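Local coordinates for ORF14 (Streptomyces clavuligerus, PDB 2WPX), which binds acetyl-coenzyme A through one half of a tandem GNAT structure and probably acts as an acyltransferase in clavulanic acid biosynthesis, at residues Met227-Gly239 against Leu248-Asn260. Sequence-based numbering, arbitrary orientation.
Sequences MRVGRGRRAYHTG and LAGYTSVSKTTGN
Arg233 reaches across to Ser255 and Thr257 where two antiparallel strands of a GNAT-family hairpin meet the end of a helix. Arg233 CB sits 4.0 Å from Lys256 O, and CG is equally far from Thr257 CG2. The chain, extended from CG to NE, carries CD past Ser255 OG and sets the guanidinium beneath the Thr257 methyl: Arg233 CZ lies 3.4 Å from Thr257 CG2, which stands over the centre of one face. Arg233 NH1 gives Ser255 OG a hydrogen bond of 3.1 Å, bent to 136° at the hydrogen. Ser255 OG lies in the guanidinium plane, while NH2 forms a salt bridge with Asp45. The Thr257 methyl on one face, the in-plane bond to Ser255 and the salt bridge together restrain the group's rotation.

Just before it, positive phi at Gly232 closes helix 222-230 in a Schellman motif. Gly232 O accepts a hydrogen bond from Thr258 OG1 at 2.8 Å on a lone pair, in the carbonyl plane, tying the helix end to the loop after strand 247-256. Beyond it the strands pair antiparallel, with reciprocal backbone bonds at Arg234-Lys256, Tyr236-Val254 and Thr238-Thr252: Arg234 N to Lys256 O is nearly straight at 178°, whereas both Thr238-Thr252 bonds are weak. Arg234 bends at chi2 and chi3, bringing Arg234 NH2 within 3.7 Å of Lys256 CG, which covers a guanidinium face near its rim; NH2 also forms a salt bridge with Glu296. On the other sheet face, His237 CD2 lies 3.5 Å from Ser253 CB and meets the Tyr251 edge at CE2.

Strand 180-185 flanks strand 234-242 on the side away from strand 247-256, and His237 stacks on its Trp185. Helix 280-295 packs over the face bearing Tyr236, Thr238, Thr252 and Val254, with Tyr291 edge-to-face against Tyr236, and helix 191-199 touches Tyr251 and Leu248.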
loop_
_atom_site.group_PDB
_atom_site.type_symbol
_atom_site.label_atom_id
_atom_site.label_comp_id
_atom_site.label_asym_id
_atom_site.label_seq_id
_atom_site.Cartn_x
_atom_site.Cartn_y
_atom_site.Cartn_z
ATOM N N MET A 227 12.402 -0.705 6.910
ATOM C CA MET A 227 11.107 -0.179 7.328
ATOM C C MET A 227 10.108 -1.328 7.598
ATOM O O MET A 227 9.435 -1.343 8.619
ATOM C CB MET A 227 10.558 0.827 6.307
ATOM C CG MET A 227 9.116 1.203 6.501
ATOM S SD MET A 227 8.375 1.943 5.052
ATOM C CE MET A 227 8.302 0.483 3.997
ATOM N N ARG A 228 10.069 -2.278 6.671
ATOM C CA ARG A 228 9.294 -3.487 6.758
ATOM C C ARG A 228 9.592 -4.314 7.992
ATOM O O ARG A 228 8.709 -4.752 8.688
ATOM C CB ARG A 228 9.579 -4.351 5.533
ATOM C CG ARG A 228 8.443 -4.451 4.606
ATOM C CD ARG A 228 8.733 -3.838 3.286
ATOM N NE ARG A 228 7.636 -4.007 2.321
ATOM C CZ ARG A 228 7.469 -3.244 1.243
ATOM N NH1 ARG A 228 8.321 -2.247 0.997
ATOM N NH2 ARG A 228 6.451 -3.477 0.408
ATOM N N VAL A 229 10.866 -4.547 8.235
ATOM C CA VAL A 229 11.285 -5.377 9.340
ATOM C C VAL A 229 10.891 -4.693 10.610
ATOM O O VAL A 229 10.393 -5.366 11.504
ATOM C CB VAL A 229 12.837 -5.665 9.345
ATOM C CG1 VAL A 229 13.217 -6.424 10.575
ATOM C CG2 VAL A 229 13.256 -6.478 8.106
ATOM N N GLY A 230 11.081 -3.370 10.683
ATOM C CA GLY A 230 10.690 -2.606 11.867
ATOM C C GLY A 230 9.178 -2.648 12.091
ATOM O O GLY A 230 8.682 -2.577 13.218
ATOM N N ARG A 231 8.444 -2.758 10.999
ATOM C CA ARG A 231 7.019 -2.904 11.098
ATOM C C ARG A 231 6.592 -4.381 11.285
ATOM O O ARG A 231 5.436 -4.664 11.344
ATOM C CB ARG A 231 6.352 -2.219 9.892
ATOM C CG ARG A 231 6.441 -0.685 10.083
ATOM C CD ARG A 231 6.093 0.118 8.818
ATOM N NE ARG A 231 4.777 -0.214 8.350
ATOM C CZ ARG A 231 4.150 0.459 7.388
ATOM N NH1 ARG A 231 4.728 1.547 6.864
ATOM N NH2 ARG A 231 2.944 0.076 6.991
ATOM N N GLY A 232 7.538 -5.289 11.442
ATOM C CA GLY A 232 7.219 -6.700 11.689
ATOM C C GLY A 232 6.700 -7.422 10.446
ATOM O O GLY A 232 6.075 -8.482 10.552
ATOM N N ARG A 233 6.909 -6.802 9.276
ATOM C CA ARG A 233 6.500 -7.385 8.008
ATOM C C ARG A 233 7.586 -8.313 7.464
ATOM O O ARG A 233 8.775 -7.976 7.473
ATOM C CB ARG A 233 6.227 -6.283 6.971
ATOM C CG ARG A 233 4.907 -5.599 7.205
ATOM C CD ARG A 233 4.725 -4.437 6.311
ATOM N NE ARG A 233 3.390 -3.867 6.494
ATOM C CZ ARG A 233 2.350 -4.250 5.760
ATOM N NH1 ARG A 233 2.505 -5.195 4.838
ATOM N NH2 ARG A 233 1.169 -3.710 5.947
ATOM N N ARG A 234 7.136 -9.442 6.936
ATOM C CA ARG A 234 7.956 -10.459 6.345
ATOM C C ARG A 234 7.656 -10.469 4.831
ATOM O O ARG A 234 6.511 -10.221 4.428
ATOM C CB ARG A 234 7.359 -11.757 6.866
ATOM C CG ARG A 234 8.239 -12.775 7.250
ATOM C CD ARG A 234 7.674 -13.445 8.504
ATOM N NE ARG A 234 6.387 -14.156 8.494
ATOM C CZ ARG A 234 5.424 -13.965 9.427
ATOM N NH1 ARG A 234 5.546 -13.014 10.363
ATOM N NH2 ARG A 234 4.322 -14.696 9.438
ATOM N N ALA A 235 8.610 -10.868 3.982
ATOM C CA ALA A 235 8.314 -10.869 2.546
ATOM C C ALA A 235 8.774 -12.140 1.839
ATOM O O ALA A 235 9.612 -12.879 2.363
ATOM C CB ALA A 235 8.888 -9.608 1.873
ATOM N N TYR A 236 8.182 -12.416 0.676
ATOM C CA TYR A 236 8.496 -13.647 -0.053
ATOM C C TYR A 236 8.702 -13.302 -1.531
ATOM O O TYR A 236 7.834 -12.641 -2.150
ATOM C CB TYR A 236 7.381 -14.692 0.103
ATOM C CG TYR A 236 7.209 -15.229 1.489
ATOM C CD1 TYR A 236 6.438 -14.531 2.458
ATOM C CD2 TYR A 236 7.800 -16.430 1.865
ATOM C CE1 TYR A 236 6.269 -15.025 3.730
ATOM C CE2 TYR A 236 7.626 -16.923 3.157
ATOM C CZ TYR A 236 6.877 -16.207 4.061
ATOM O OH TYR A 236 6.697 -16.682 5.300
ATOM N N HIS A 237 9.849 -13.707 -2.089
ATOM C CA HIS A 237 10.210 -13.333 -3.465
ATOM C C HIS A 237 10.501 -14.544 -4.352
ATOM O O HIS A 237 11.116 -15.497 -3.915
ATOM C CB HIS A 237 11.433 -12.433 -3.486
ATOM C CG HIS A 237 11.270 -11.194 -2.676
ATOM N ND1 HIS A 237 11.509 -11.160 -1.316
ATOM C CD2 HIS A 237 10.868 -9.942 -3.019
ATOM C CE1 HIS A 237 11.286 -9.938 -0.864
ATOM N NE2 HIS A 237 10.913 -9.176 -1.881
ATOM N N THR A 238 9.993 -14.497 -5.575
ATOM C CA THR A 238 10.378 -15.407 -6.637
ATOM C C THR A 238 10.845 -14.568 -7.825
ATOM O O THR A 238 10.250 -13.551 -8.160
ATOM C CB THR A 238 9.208 -16.264 -7.076
ATOM O OG1 THR A 238 8.753 -17.028 -5.948
ATOM C CG2 THR A 238 9.639 -17.211 -8.252
ATOM N N GLY A 239 11.953 -14.971 -8.414
ATOM C CA GLY A 239 12.519 -14.282 -9.564
ATOM C C GLY A 239 12.778 -15.237 -10.719
ATOM O O GLY A 239 12.942 -16.441 -10.539
ATOM N N LEU A 248 17.805 -10.660 -14.841
ATOM C CA LEU A 248 16.583 -10.944 -14.112
ATOM C C LEU A 248 15.405 -10.577 -14.976
ATOM O O LEU A 248 15.098 -9.424 -15.148
ATOM C CB LEU A 248 16.546 -10.193 -12.796
ATOM C CG LEU A 248 15.330 -10.434 -11.932
ATOM C CD1 LEU A 248 15.513 -11.738 -11.287
ATOM C CD2 LEU A 248 15.367 -9.314 -10.899
ATOM N N ALA A 249 14.769 -11.605 -15.530
ATOM C CA ALA A 249 13.741 -11.464 -16.527
ATOM C C ALA A 249 12.412 -11.083 -15.860
ATOM O O ALA A 249 11.483 -10.552 -16.502
ATOM C CB ALA A 249 13.632 -12.785 -17.314
ATOM N N GLY A 250 12.314 -11.338 -14.560
ATOM C CA GLY A 250 11.087 -11.071 -13.848
ATOM C C GLY A 250 11.168 -11.338 -12.363
ATOM O O GLY A 250 12.032 -12.112 -11.881
ATOM N N TYR A 251 10.248 -10.709 -11.632
ATOM C CA TYR A 251 10.084 -11.065 -10.266
ATOM C C TYR A 251 8.809 -10.538 -9.636
ATOM O O TYR A 251 8.066 -9.772 -10.234
ATOM C CB TYR A 251 11.315 -10.641 -9.498
ATOM C CG TYR A 251 11.130 -9.411 -8.720
ATOM C CD1 TYR A 251 10.762 -8.243 -9.326
ATOM C CD2 TYR A 251 11.344 -9.413 -7.365
ATOM C CE1 TYR A 251 10.577 -7.100 -8.576
ATOM C CE2 TYR A 251 11.191 -8.289 -6.625
ATOM C CZ TYR A 251 10.789 -7.143 -7.231
ATOM O OH TYR A 251 10.638 -6.027 -6.455
ATOM N N THR A 252 8.571 -10.953 -8.413
ATOM C CA THR A 252 7.324 -10.719 -7.775
ATOM C C THR A 252 7.508 -10.892 -6.267
ATOM O O THR A 252 8.485 -11.480 -5.830
ATOM C CB THR A 252 6.259 -11.709 -8.319
ATOM O OG1 THR A 252 4.980 -11.357 -7.802
ATOM C CG2 THR A 252 6.563 -13.126 -7.904
ATOM N N SER A 253 6.580 -10.378 -5.470
ATOM C CA SER A 253 6.666 -10.481 -4.005
ATOM C C SER A 253 5.301 -10.507 -3.310
ATOM O O SER A 253 4.337 -9.897 -3.790
ATOM C CB SER A 253 7.418 -9.273 -3.450
ATOM O OG SER A 253 6.791 -8.119 -3.954
ATOM N N VAL A 254 5.269 -11.213 -2.175
ATOM C CA VAL A 254 4.239 -11.113 -1.161
ATOM C C VAL A 254 4.847 -10.538 0.172
ATOM O O VAL A 254 6.010 -10.831 0.575
ATOM C CB VAL A 254 3.514 -12.471 -0.920
ATOM C CG1 VAL A 254 2.499 -12.368 0.198
ATOM C CG2 VAL A 254 2.764 -12.913 -2.192
ATOM N N SER A 255 4.030 -9.745 0.854
ATOM C CA SER A 255 4.397 -9.117 2.086
ATOM C C SER A 255 3.403 -9.679 3.101
ATOM O O SER A 255 2.227 -9.866 2.799
ATOM C CB SER A 255 4.225 -7.592 1.875
ATOM O OG SER A 255 4.421 -6.884 3.053
ATOM N N LYS A 256 3.854 -9.987 4.302
ATOM C CA LYS A 256 2.959 -10.608 5.303
ATOM C C LYS A 256 3.229 -9.904 6.624
ATOM O O LYS A 256 4.375 -9.821 7.020
ATOM C CB LYS A 256 3.316 -12.082 5.453
ATOM C CG LYS A 256 2.710 -12.774 6.659
ATOM C CD LYS A 256 1.349 -13.379 6.213
ATOM C CE LYS A 256 0.302 -13.443 7.362
ATOM N NZ LYS A 256 0.091 -12.084 8.015
ATOM N N THR A 257 2.186 -9.386 7.284
ATOM C CA THR A 257 2.308 -8.752 8.628
ATOM C C THR A 257 2.455 -9.782 9.779
ATOM O O THR A 257 2.171 -10.983 9.625
ATOM C CB THR A 257 1.180 -7.733 8.928
ATOM O OG1 THR A 257 -0.083 -8.383 8.816
ATOM C CG2 THR A 257 1.152 -6.570 7.965
ATOM N N THR A 258 2.973 -9.328 10.916
ATOM C CA THR A 258 3.009 -10.168 12.087
ATOM C C THR A 258 1.586 -10.633 12.415
ATOM O O THR A 258 1.338 -11.806 12.600
ATOM C CB THR A 258 3.673 -9.460 13.306
ATOM O OG1 THR A 258 5.054 -9.247 13.047
ATOM C CG2 THR A 258 3.589 -10.333 14.584
ATOM N N GLY A 259 0.652 -9.709 12.467
ATOM C CA GLY A 259 -0.741 -10.028 12.811
ATOM C C GLY A 259 -1.507 -10.563 11.600
ATOM O O GLY A 259 -1.051 -10.429 10.445
ATOM N N ASN A 260 -2.687 -11.141 11.870
ATOM C CA ASN A 260 -3.616 -11.552 10.823
ATOM C C ASN A 260 -3.064 -12.702 10.006
ATOM O O ASN A 260 -2.743 -12.508 8.845
ATOM C CB ASN A 260 -3.883 -10.366 9.864
ATOM C CG ASN A 260 -4.451 -9.171 10.578
ATOM O OD1 ASN A 260 -4.102 -8.025 10.279
ATOM N ND2 ASN A 260 -5.356 -9.425 11.532
HETATM O O HOH W 1 3.531 -6.526 11.092
#